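Putative dienelactone hydrolase (Klebsiella pneumoniae subsp. pneumoniae MGH 78578, PDB 3F67) probably acts as a carboxylic ester hydrolase of the dienelactone hydrolase family, with an alpha/beta-hydrolase fold, its natural substrate not established. Local coordinates at residues Y68-P74 and L87-P92; L97-D101 and L131-N136; V143-G147 and H212-A216; G147-G151 and T187-M191. All coordinates share one frame; numbering follows the deposited sequence. Where two conformers were deposited one is given.

Overall arrangement
The four contacts lie in one alpha/beta-hydrolase domain, round its mixed eight-stranded sheet. Interactions 1 and 2 come first along the chain, centres about 17 Å apart, and a salt bridge from R70, in the loop after strand 61-65, to D99 of helix 93-108 joins them. Helix 124-133, whose C-terminal end enters interaction 2, leads into strand 141-145, where interaction 3 starts, on the other side of the chain's centre. Interactions 3 and 4 share G147, centres about 14 Å apart, so the exit of one strand meets the loop of H212 and helix 185-197. H212 belongs to a probable Cys-His-Asp triad with C123 and D180, placing interaction 3 at the presumed active site.

Interaction 1 (Y68-P74 and L87-P92); sequences YFRQGDP and LVSKVP
The segments 68-74 and 87-92 approach at two places, with the CA atoms of G72 and L87 6.4 Å apart and those of Y68 and V91 6.6 Å apart, and no hydrogen bond runs between them. L87, in the last turn of helix 80-88, puts its isobutyl group into the contact. Its CG stands anti to the backbone N (chi1 179°), which carries the two methyls over the opposing turn: CD1 rests on Q71 CB at 3.5 Å and against the N of G72, while CD2 fits between the Y68 ring and P74, 3.7 Å from P74 N. Y68 lays its ring along a row of three aliphatic side chains. V91 CG2 packs against Y68 CD1 at 3.6 Å, the two side chains crossing at about a right angle, L87 CD2 meets Y68 CD2 at 3.9 Å, and both methyls of V88 reach Y68 OH. That hydroxyl is buried among carbons and has no polar partner in the model.

The contact closes the excursion that leaves strand 61-65 of the alpha/beta-hydrolase sheet and returns through helix 80-88. Each side is a tight turn: Y68 O accepts from the N of both Q71 and G72, and a type I beta turn runs from V88 to V91. P92 then occupies the N-cap position of helix 93-108. Q71 bends at chi2 (74°), bringing its CG to 3.5 Å from K90 O and its OE1 beside V91 CG2, while NE2 hydrogen-bonds Q95 of that helix. Beyond the two segments the Y68 ring meets W124 edge-to-face.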
loop_
_atom_site.group_PDB
_atom_site.type_symbol
_atom_site.label_atom_id
_atom_site.label_comp_id
_atom_site.label_asym_id
_atom_site.label_seq_id
_atom_site.Cartn_x
_atom_site.Cartn_y
_atom_site.Cartn_z
ATOM N N TYR A 68 -0.712 12.848 -0.291
ATOM C CA TYR A 68 -1.627 13.918 0.158
ATOM C C TYR A 68 -1.142 15.315 -0.249
ATOM O O TYR A 68 -1.788 16.298 0.111
ATOM C CB TYR A 68 -1.804 13.892 1.696
ATOM C CG TYR A 68 -2.452 12.622 2.279
ATOM C CD1 TYR A 68 -3.036 11.648 1.444
ATOM C CD2 TYR A 68 -2.497 12.440 3.666
ATOM C CE1 TYR A 68 -3.658 10.484 2.005
ATOM C CE2 TYR A 68 -3.097 11.301 4.247
ATOM C CZ TYR A 68 -3.673 10.342 3.414
ATOM O OH TYR A 68 -4.234 9.227 3.983
ATOM N N PHE A 69 -0.032 15.414 -1.002
ATOM C CA PHE A 69 0.703 16.714 -1.122
ATOM C C PHE A 69 -0.130 17.915 -1.598
ATOM O O PHE A 69 0.125 19.055 -1.190
ATOM C CB PHE A 69 2.017 16.570 -1.949
ATOM C CG PHE A 69 1.801 16.505 -3.445
ATOM C CD1 PHE A 69 2.131 17.592 -4.255
ATOM C CD2 PHE A 69 1.239 15.372 -4.043
ATOM C CE1 PHE A 69 1.914 17.532 -5.669
ATOM C CE2 PHE A 69 1.025 15.296 -5.412
ATOM C CZ PHE A 69 1.359 16.379 -6.237
ATOM N N ARG A 70 -1.133 17.666 -2.431
ATOM C CA ARG A 70 -1.947 18.760 -2.986
ATOM C C ARG A 70 -2.949 19.269 -1.968
ATOM O O ARG A 70 -3.358 20.429 -2.036
ATOM C CB ARG A 70 -2.758 18.284 -4.186
ATOM C CG ARG A 70 -1.896 17.824 -5.379
ATOM C CD ARG A 70 -2.812 17.436 -6.539
ATOM N NE ARG A 70 -2.065 16.763 -7.623
ATOM C CZ ARG A 70 -1.794 15.449 -7.587
ATOM N NH1 ARG A 70 -2.145 14.742 -6.527
ATOM N NH2 ARG A 70 -1.160 14.851 -8.574
ATOM N N GLN A 71 -3.396 18.382 -1.083
ATOM C CA GLN A 71 -4.470 18.684 -0.125
ATOM C C GLN A 71 -3.907 19.207 1.198
ATOM O O GLN A 71 -4.520 20.042 1.819
ATOM C CB GLN A 71 -5.355 17.440 0.124
ATOM C CG GLN A 71 -6.400 17.113 -1.003
ATOM C CD GLN A 71 -5.780 16.505 -2.271
ATOM O OE1 GLN A 71 -4.856 15.701 -2.196
ATOM N NE2 GLN A 71 -6.275 16.934 -3.449
ATOM N N GLY A 72 -2.758 18.708 1.641
ATOM C CA GLY A 72 -2.195 19.201 2.908
ATOM C C GLY A 72 -1.135 18.300 3.486
ATOM O O GLY A 72 -0.740 17.314 2.873
ATOM N N ASP A 73 -0.670 18.669 4.680
ATOM C CA ASP A 73 0.445 17.991 5.317
ATOM C C ASP A 73 -0.059 17.312 6.594
ATOM O O ASP A 73 -0.495 18.005 7.529
ATOM C CB ASP A 73 1.475 19.064 5.684
ATOM C CG ASP A 73 2.668 18.501 6.449
ATOM O OD1 ASP A 73 2.747 17.267 6.653
ATOM O OD2 ASP A 73 3.511 19.337 6.881
ATOM N N PRO A 74 0.019 15.980 6.670
ATOM C CA PRO A 74 -0.487 15.259 7.851
ATOM C C PRO A 74 0.204 15.686 9.146
ATOM O O PRO A 74 -0.390 15.610 10.235
ATOM C CB PRO A 74 -0.202 13.771 7.518
ATOM C CG PRO A 74 0.650 13.802 6.313
ATOM C CD PRO A 74 0.449 15.064 5.614
ATOM N N LEU A 87 -8.281 16.413 6.123
ATOM C CA LEU A 87 -7.306 16.061 5.086
ATOM C C LEU A 87 -7.629 14.740 4.383
ATOM O O LEU A 87 -7.900 14.738 3.186
ATOM C CB LEU A 87 -5.882 16.027 5.672
ATOM C CG LEU A 87 -4.762 15.639 4.695
ATOM C CD1 LEU A 87 -4.799 16.564 3.441
ATOM C CD2 LEU A 87 -3.415 15.779 5.413
ATOM N N VAL A 88 -7.611 13.620 5.100
ATOM C CA VAL A 88 -7.742 12.313 4.432
ATOM C C VAL A 88 -9.008 12.236 3.564
ATOM O O VAL A 88 -8.966 11.751 2.415
ATOM C CB VAL A 88 -7.731 11.125 5.432
ATOM C CG1 VAL A 88 -7.872 9.782 4.675
ATOM C CG2 VAL A 88 -6.405 11.120 6.262
ATOM N N SER A 89 -10.103 12.756 4.107
ATOM C CA SER A 89 -11.428 12.648 3.491
ATOM C C SER A 89 -11.583 13.625 2.319
ATOM O O SER A 89 -12.631 13.685 1.667
ATOM C CB SER A 89 -12.498 12.861 4.565
ATOM O OG SER A 89 -12.503 11.759 5.463
ATOM N N LYS A 90 -10.525 14.387 2.061
ATOM C CA LYS A 90 -10.511 15.310 0.944
ATOM C C LYS A 90 -9.595 14.869 -0.197
ATOM O O LYS A 90 -9.483 15.571 -1.213
ATOM C CB LYS A 90 -10.158 16.741 1.451
ATOM C CG LYS A 90 -11.162 17.232 2.508
ATOM C CD LYS A 90 -11.174 18.730 2.636
ATOM C CE LYS A 90 -12.108 19.190 3.761
ATOM N NZ LYS A 90 -13.535 18.771 3.539
ATOM N N VAL A 91 -8.977 13.696 -0.056
ATOM C CA VAL A 91 -8.052 13.166 -1.053
ATOM C C VAL A 91 -8.858 12.135 -1.891
ATOM O O VAL A 91 -9.272 11.103 -1.337
ATOM C CB VAL A 91 -6.865 12.437 -0.370
ATOM C CG1 VAL A 91 -5.939 11.799 -1.414
ATOM C CG2 VAL A 91 -6.057 13.431 0.508
ATOM N N PRO A 92 -9.155 12.445 -3.167
ATOM C CA PRO A 92 -10.061 11.551 -3.914
ATOM C C PRO A 92 -9.343 10.264 -4.322
ATOM O O PRO A 92 -8.177 10.325 -4.760
ATOM C CB PRO A 92 -10.428 12.350 -5.181
ATOM C CG PRO A 92 -10.077 13.789 -4.846
ATOM C CD PRO A 92 -8.850 13.667 -3.928
#

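Interaction 2 (L97-D101 and L131-N136); sequences LADLD and LYAAHN
D101 joins helix 93-108 to the C-terminal end of helix 124-133, with each carboxylate oxygen accepting one hydrogen bond. D101 OD2 accepts from H135 NE2 at 2.8 Å, nearly straight at 167°; the acceptor lies in the imidazole plane, while the N-H reaches OD2 on its syn side, somewhat out of the carboxylate plane. D101 OD1 offers its anti lone pair to Y132 OH, 2.7 Å away. Y132 OH also takes a bond from N136 ND2 at 2.9 Å, linking amide and carboxylate; N136 OD1 accepts from Q138 N.

In CH-pi contacts, L97 CB sits squarely over the H135 ring, 3.9 Å from its centroid, and L100 CB covers one face of Y132, 3.5 Å from its CE1. The tyrosine CG, anti to the backbone N (chi1 -162°), swings the ring across to helix 93-108.

Apolar packing finishes the joint: L97 CD2 touches L131 CB and, at the ring edge, Y132 CD1 at 3.9 Å. Toward the sheet, L100 and Y132 both touch I119 of strand 116-122, so both helices pack on one sheet face of the alpha/beta-hydrolase fold.

Two bonds fix the carboxylate's rotation, and its charge would be expected to favour a protonated imidazole at H135.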
loop_
_atom_site.group_PDB
_atom_site.type_symbol
_atom_site.label_atom_id
_atom_site.label_comp_id
_atom_site.label_asym_id
_atom_site.label_seq_id
_atom_site.Cartn_x
_atom_site.Cartn_y
_atom_site.Cartn_z
ATOM N N LEU A 97 -5.128 6.880 -7.415
ATOM C CA LEU A 97 -4.786 5.787 -8.348
ATOM C C LEU A 97 -3.992 6.357 -9.545
ATOM O O LEU A 97 -3.036 5.729 -10.020
ATOM C CB LEU A 97 -6.058 5.065 -8.818
ATOM C CG LEU A 97 -6.874 4.462 -7.622
ATOM C CD1 LEU A 97 -8.085 3.758 -8.210
ATOM C CD2 LEU A 97 -6.065 3.478 -6.777
ATOM N N ALA A 98 -4.360 7.549 -10.003
ATOM C CA ALA A 98 -3.637 8.180 -11.104
ATOM C C ALA A 98 -2.203 8.553 -10.666
ATOM O O ALA A 98 -1.241 8.411 -11.441
ATOM C CB ALA A 98 -4.398 9.444 -11.616
ATOM N N ASP A 99 -2.049 9.001 -9.428
ATOM C CA ASP A 99 -0.702 9.298 -8.918
ATOM C C ASP A 99 0.134 8.010 -8.842
ATOM O O ASP A 99 1.348 8.058 -9.086
ATOM C CB ASP A 99 -0.768 9.955 -7.514
ATOM C CG ASP A 99 -1.187 11.423 -7.583
ATOM O OD1 ASP A 99 -1.031 12.061 -8.666
ATOM O OD2 ASP A 99 -1.688 11.939 -6.567
ATOM N N LEU A 100 -0.467 6.893 -8.420
ATOM C CA LEU A 100 0.308 5.657 -8.376
ATOM C C LEU A 100 0.756 5.259 -9.787
ATOM O O LEU A 100 1.891 4.748 -9.957
ATOM C CB LEU A 100 -0.472 4.531 -7.741
ATOM C CG LEU A 100 -0.832 4.813 -6.281
ATOM C CD1 LEU A 100 -1.746 3.717 -5.715
ATOM C CD2 LEU A 100 0.455 4.969 -5.393
ATOM N N ASP A 101 -0.121 5.457 -10.776
ATOM C CA ASP A 101 0.296 5.221 -12.191
ATOM C C ASP A 101 1.516 6.081 -12.537
ATOM O O ASP A 101 2.417 5.615 -13.262
ATOM C CB ASP A 101 -0.797 5.586 -13.195
ATOM C CG ASP A 101 -2.017 4.661 -13.126
ATOM O OD1 ASP A 101 -1.922 3.484 -12.659
ATOM O OD2 ASP A 101 -3.085 5.145 -13.568
ATOM N N LEU A 131 -7.734 -1.326 -4.277
ATOM C CA LEU A 131 -8.259 -0.541 -5.401
ATOM C C LEU A 131 -7.294 -0.535 -6.592
ATOM O O LEU A 131 -7.729 -0.617 -7.766
ATOM C CB LEU A 131 -8.586 0.896 -4.989
ATOM C CG LEU A 131 -9.635 1.084 -3.870
ATOM C CD1 LEU A 131 -9.965 2.591 -3.667
ATOM C CD2 LEU A 131 -10.863 0.268 -4.047
ATOM N N TYR A 132 -5.995 -0.331 -6.306
ATOM C CA TYR A 132 -5.002 -0.240 -7.380
ATOM C C TYR A 132 -4.884 -1.564 -8.144
ATOM O O TYR A 132 -4.686 -1.572 -9.392
ATOM C CB TYR A 132 -3.611 0.171 -6.818
ATOM C CG TYR A 132 -2.721 0.678 -7.927
ATOM C CD1 TYR A 132 -3.049 1.837 -8.628
ATOM C CD2 TYR A 132 -1.594 -0.045 -8.302
ATOM C CE1 TYR A 132 -2.274 2.282 -9.680
ATOM C CE2 TYR A 132 -0.775 0.398 -9.367
ATOM C CZ TYR A 132 -1.126 1.562 -10.031
ATOM O OH TYR A 132 -0.361 2.016 -11.078
ATOM N N ALA A 133 -5.048 -2.684 -7.427
ATOM C CA ALA A 133 -5.032 -3.985 -8.077
ATOM C C ALA A 133 -6.194 -4.181 -9.072
ATOM O O ALA A 133 -6.059 -4.967 -10.004
ATOM C CB ALA A 133 -5.000 -5.156 -7.021
ATOM N N ALA A 134 -7.287 -3.426 -8.916
ATOM C CA ALA A 134 -8.377 -3.442 -9.905
ATOM C C ALA A 134 -8.251 -2.293 -10.911
ATOM O O ALA A 134 -9.120 -2.106 -11.779
ATOM C CB ALA A 134 -9.723 -3.343 -9.201
ATOM N N HIS A 135 -7.201 -1.494 -10.785
ATOM C CA HIS A 135 -7.054 -0.315 -11.653
ATOM C C HIS A 135 -6.006 -0.494 -12.754
ATOM O O HIS A 135 -6.241 -0.135 -13.914
ATOM C CB HIS A 135 -6.722 0.895 -10.774
ATOM C CG HIS A 135 -6.331 2.124 -11.541
ATOM N ND1 HIS A 135 -7.259 3.005 -12.066
ATOM C CD2 HIS A 135 -5.110 2.622 -11.859
ATOM C CE1 HIS A 135 -6.624 3.993 -12.682
ATOM N NE2 HIS A 135 -5.320 3.795 -12.551
ATOM N N ASN A 136 -4.836 -1.008 -12.378
ATOM C CA ASN A 136 -3.680 -1.071 -13.301
ATOM C C ASN A 136 -3.509 -2.492 -13.809
ATOM O O ASN A 136 -3.060 -3.357 -13.069
ATOM C CB ASN A 136 -2.361 -0.557 -12.625
ATOM C CG ASN A 136 -1.181 -0.540 -13.603
ATOM O OD1 ASN A 136 -1.296 -1.089 -14.703
ATOM N ND2 ASN A 136 -0.061 0.133 -13.230
#

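Interaction 3 (V143-G147 and H212-A216); sequences VAWYG and HAFNA
W145 of strand 141-145 lays its six-membered ring beside F214 and N215. Its CZ3 lies 3.8 Å from N215 CB and 3.9 Å from F214 CE1, and the N215 amide comes over one indole face with its plane 29° from the ring. The two aromatic planes of W145 and F214 are inclined at 52°.

Y146 follows with a backbone in the left-handed region, and its ring is sandwiched. W145 CB sits over one face, while the peptide at A213 covers the opposite one, A213 CA coming to 3.3 Å from Y146 CZ. One edge of the ring is directed at the face of H212, centroids 5.1 Å apart. Another points to the face of F214 in an offset edge-to-face arrangement, with Y146 CD2 3.5 Å from F214 CE2. The four rings thus form an aromatic cluster where the strand leaves the sheet.

In an alpha/beta hydrolase the catalytic histidine comes in the loop after the last strand, and H212, following strand 202-207, fits that place. Its ND1 is hydrogen-bonded to D180 and its side chain touches C123 of the presumed nucleophile elbow, consistent with a Cys-His-Asp triad. Y146 O lies 3.1 Å from H212 CE1 and has no hydrogen-bonding partner in the model.

At the far end of the Y146 side chain, OH accepts a hydrogen bond from N215 N at 3.1 Å and 151°. This ties the ring to the type I beta turn running from A213 to A216.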
loop_
_atom_site.group_PDB
_atom_site.type_symbol
_atom_site.label_atom_id
_atom_site.label_comp_id
_atom_site.label_asym_id
_atom_site.label_seq_id
_atom_site.Cartn_x
_atom_site.Cartn_y
_atom_site.Cartn_z
ATOM N N VAL A 143 0.073 -6.684 -1.994
ATOM C CA VAL A 143 -0.075 -7.116 -0.585
ATOM C C VAL A 143 -0.679 -5.965 0.213
ATOM O O VAL A 143 -0.043 -4.905 0.369
ATOM C CB VAL A 143 1.283 -7.582 0.032
ATOM C CG1 VAL A 143 1.086 -8.010 1.536
ATOM C CG2 VAL A 143 1.812 -8.812 -0.811
ATOM N N ALA A 144 -1.902 -6.187 0.730
ATOM C CA ALA A 144 -2.660 -5.119 1.430
ATOM C C ALA A 144 -2.623 -5.469 2.915
ATOM O O ALA A 144 -3.037 -6.583 3.316
ATOM C CB ALA A 144 -4.085 -5.118 0.923
ATOM N N TRP A 145 -2.133 -4.543 3.741
ATOM C CA TRP A 145 -2.134 -4.775 5.180
ATOM C C TRP A 145 -3.264 -3.985 5.826
ATOM O O TRP A 145 -3.277 -2.769 5.754
ATOM C CB TRP A 145 -0.848 -4.309 5.814
ATOM C CG TRP A 145 0.437 -4.914 5.256
ATOM C CD1 TRP A 145 0.975 -4.718 3.990
ATOM C CD2 TRP A 145 1.403 -5.707 5.994
ATOM N NE1 TRP A 145 2.203 -5.377 3.908
ATOM C CE2 TRP A 145 2.492 -5.956 5.122
ATOM C CE3 TRP A 145 1.438 -6.223 7.309
ATOM C CZ2 TRP A 145 3.639 -6.746 5.522
ATOM C CZ3 TRP A 145 2.584 -6.945 7.754
ATOM C CH2 TRP A 145 3.664 -7.204 6.843
ATOM N N TYR A 146 -4.176 -4.719 6.459
ATOM C CA TYR A 146 -5.316 -4.180 7.243
ATOM C C TYR A 146 -5.901 -2.910 6.629
ATOM O O TYR A 146 -5.935 -1.838 7.276
ATOM C CB TYR A 146 -4.909 -3.977 8.713
ATOM C CG TYR A 146 -3.451 -3.633 8.978
ATOM C CD1 TYR A 146 -2.998 -2.306 8.923
ATOM C CD2 TYR A 146 -2.546 -4.620 9.359
ATOM C CE1 TYR A 146 -1.671 -1.979 9.193
ATOM C CE2 TYR A 146 -1.212 -4.295 9.660
ATOM C CZ TYR A 146 -0.789 -3.005 9.560
ATOM O OH TYR A 146 0.502 -2.686 9.852
ATOM N N GLY A 147 -6.364 -3.047 5.382
ATOM C CA GLY A 147 -7.093 -2.001 4.658
ATOM C C GLY A 147 -8.602 -2.236 4.793
ATOM O O GLY A 147 -9.084 -3.364 4.594
ATOM N N HIS A 212 -5.188 -3.744 14.635
ATOM C CA HIS A 212 -4.857 -2.872 13.503
ATOM C C HIS A 212 -3.411 -2.404 13.629
ATOM O O HIS A 212 -2.889 -2.296 14.742
ATOM C CB HIS A 212 -5.789 -1.628 13.503
ATOM C CG HIS A 212 -5.790 -0.882 12.197
ATOM N ND1 HIS A 212 -6.473 -1.327 11.075
ATOM C CD2 HIS A 212 -5.165 0.262 11.826
ATOM C CE1 HIS A 212 -6.295 -0.469 10.085
ATOM N NE2 HIS A 212 -5.494 0.497 10.509
ATOM N N ALA A 213 -2.744 -2.171 12.492
ATOM C CA ALA A 213 -1.404 -1.554 12.490
ATOM C C ALA A 213 -0.374 -2.405 13.253
ATOM O O ALA A 213 0.538 -1.897 13.931
ATOM C CB ALA A 213 -1.444 -0.100 13.037
ATOM N N PHE A 214 -0.491 -3.708 13.088
ATOM C CA PHE A 214 0.400 -4.599 13.846
ATOM C C PHE A 214 1.838 -4.646 13.328
ATOM O O PHE A 214 2.718 -5.188 13.984
ATOM C CB PHE A 214 -0.209 -6.015 13.988
ATOM C CG PHE A 214 -0.323 -6.785 12.689
ATOM C CD1 PHE A 214 0.814 -7.424 12.125
ATOM C CD2 PHE A 214 -1.565 -6.937 12.060
ATOM C CE1 PHE A 214 0.679 -8.169 10.943
ATOM C CE2 PHE A 214 -1.700 -7.690 10.858
ATOM C CZ PHE A 214 -0.575 -8.297 10.315
ATOM N N ASN A 215 2.065 -4.115 12.125
ATOM C CA ASN A 215 3.416 -3.981 11.633
ATOM C C ASN A 215 4.102 -2.671 12.010
ATOM O O ASN A 215 5.278 -2.468 11.684
ATOM C CB ASN A 215 3.378 -4.117 10.101
ATOM C CG ASN A 215 4.747 -4.359 9.506
ATOM O OD1 ASN A 215 5.446 -5.323 9.874
ATOM N ND2 ASN A 215 5.164 -3.471 8.588
ATOM N N ALA A 216 3.388 -1.781 12.718
ATOM C CA ALA A 216 3.962 -0.442 13.004
ATOM C C ALA A 216 4.864 -0.528 14.227
ATOM O O ALA A 216 4.424 -0.343 15.390
ATOM C CB ALA A 216 2.855 0.597 13.204
#

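Interaction 4 (G147-G151 and T187-M191); sequences GKLVG and TVETM
L149 and V150, in the loop after strand 141-145, bury the most here, against T187 and M191 of helix 185-197. L149 drives its isobutyl group against the helix. CD1 settles beside one turn of it, 3.7 Å from M191 CB and 3.8 Å from T187 O, with V188 CA and CG2 close by. L149 CD2 lies along the next part of the selenomethionine, 3.9 Å from M191 CG. The M191 chain bends at chi2 (68°) and crosses L149 at about a right angle, carrying its selenium to the CD2 side of the leucine.

V150 meets T187 at the start of the segment 187-191. The two side chains slide past each other in opposite directions. V150 CG2 is modelled 3.4 Å from T187 CB, shorter than usual for two carbons; with chi1 at -131°, off the staggered positions, the exact placing of this methyl is doubtful.

Helix 185-197 connects strands 172-177 and 202-207 of the alpha/beta-hydrolase sheet. On its inner side V188 and M191 pack on I204 of the latter strand. L149 and M191 also share W130 of helix 124-133, so L149 lies between helices 185-197 and 124-133, and V162 of helix 161-164 packs on V150 and M191.

A water bridges the two segments. It accepts from L149 N at 2.8 Å and donates to T187 OG1 at 2.9 Å. The T187 torsion (chi1 77°) turns OG1 back to hydrogen-bond P184 O, just before the helix, while it still takes the water's bond.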
loop_
_atom_site.group_PDB
_atom_site.type_symbol
_atom_site.label_atom_id
_atom_site.label_comp_id
_atom_site.label_asym_id
_atom_site.label_seq_id
_atom_site.Cartn_x
_atom_site.Cartn_y
_atom_site.Cartn_z
ATOM N N GLY A 147 -6.364 -3.047 5.382
ATOM C CA GLY A 147 -7.093 -2.001 4.658
ATOM C C GLY A 147 -8.602 -2.236 4.793
ATOM O O GLY A 147 -9.084 -3.364 4.594
ATOM N N LYS A 148 -9.349 -1.173 5.099
ATOM C CA LYS A 148 -10.814 -1.237 5.173
ATOM C C LYS A 148 -11.408 -1.871 3.931
ATOM O O LYS A 148 -11.034 -1.490 2.814
ATOM C CB LYS A 148 -11.391 0.181 5.277
ATOM C CG LYS A 148 -12.883 0.209 5.066
ATOM C CD LYS A 148 -13.384 1.579 4.548
ATOM C CE LYS A 148 -12.636 2.674 5.234
ATOM N NZ LYS A 148 -12.691 2.434 6.704
ATOM N N LEU A 149 -12.348 -2.809 4.118
ATOM C CA LEU A 149 -12.925 -3.591 3.007
ATOM C C LEU A 149 -14.326 -3.170 2.560
ATOM O O LEU A 149 -14.694 -3.322 1.382
ATOM C CB LEU A 149 -12.999 -5.059 3.450
ATOM C CG LEU A 149 -11.583 -5.648 3.716
ATOM C CD1 LEU A 149 -11.777 -7.019 4.392
ATOM C CD2 LEU A 149 -10.734 -5.849 2.411
ATOM N N VAL A 150 -15.102 -2.714 3.531
ATOM C CA VAL A 150 -16.504 -2.314 3.319
ATOM C C VAL A 150 -16.671 -0.989 4.017
ATOM O O VAL A 150 -15.895 -0.594 4.894
ATOM C CB VAL A 150 -17.587 -3.363 3.849
ATOM C CG1 VAL A 150 -18.607 -3.628 2.778
ATOM C CG2 VAL A 150 -17.020 -4.632 4.207
ATOM N N GLY A 151 -17.622 -0.211 3.555
ATOM C CA GLY A 151 -17.733 1.129 4.080
ATOM C C GLY A 151 -18.957 1.790 3.479
ATOM O O GLY A 151 -19.563 1.302 2.517
ATOM N N THR A 187 -16.712 -8.355 8.087
ATOM C CA THR A 187 -16.328 -7.627 6.851
ATOM C C THR A 187 -15.304 -8.404 6.042
ATOM O O THR A 187 -15.339 -8.361 4.809
ATOM C CB THR A 187 -15.851 -6.149 7.059
ATOM O OG1 THR A 187 -14.488 -6.085 7.564
ATOM C CG2 THR A 187 -16.818 -5.374 7.986
ATOM N N VAL A 188 -14.428 -9.139 6.729
ATOM C CA VAL A 188 -13.506 -10.049 6.043
ATOM C C VAL A 188 -14.332 -11.149 5.332
ATOM O O VAL A 188 -14.027 -11.548 4.176
ATOM C CB VAL A 188 -12.462 -10.641 7.045
ATOM C CG1 VAL A 188 -11.668 -11.826 6.444
ATOM C CG2 VAL A 188 -11.506 -9.543 7.579
ATOM N N GLU A 189 -15.392 -11.633 5.986
ATOM C CA GLU A 189 -16.275 -12.604 5.336
ATOM C C GLU A 189 -16.972 -12.024 4.093
ATOM O O GLU A 189 -17.085 -12.698 3.058
ATOM C CB GLU A 189 -17.307 -13.165 6.335
ATOM C CG GLU A 189 -18.336 -14.107 5.722
ATOM C CD GLU A 189 -17.758 -15.382 5.072
ATOM O OE1 GLU A 189 -16.605 -15.778 5.346
ATOM O OE2 GLU A 189 -18.516 -16.014 4.308
ATOM N N THR A 190 -17.463 -10.795 4.204
ATOM C CA THR A 190 -18.084 -10.142 3.054
ATOM C C THR A 190 -17.082 -10.070 1.903
ATOM O O THR A 190 -17.422 -10.343 0.756
ATOM C CB THR A 190 -18.584 -8.714 3.422
ATOM O OG1 THR A 190 -19.505 -8.819 4.516
ATOM C CG2 THR A 190 -19.266 -8.049 2.256
HETATM N N MSE A 191 -15.838 -9.723 2.219
HETATM C CA MSE A 191 -14.833 -9.625 1.175
HETATM C C MSE A 191 -14.505 -11.003 0.574
HETATM O O MSE A 191 -14.362 -11.134 -0.657
HETATM C CB MSE A 191 -13.548 -8.986 1.736
HETATM C CG MSE A 191 -12.492 -8.844 0.669
HETATM SE SE MSE A 191 -13.032 -7.500 -0.674
HETATM C CE MSE A 191 -11.363 -7.326 -1.619
HETATM O O HOH W 1 -13.697 -3.539 6.489
#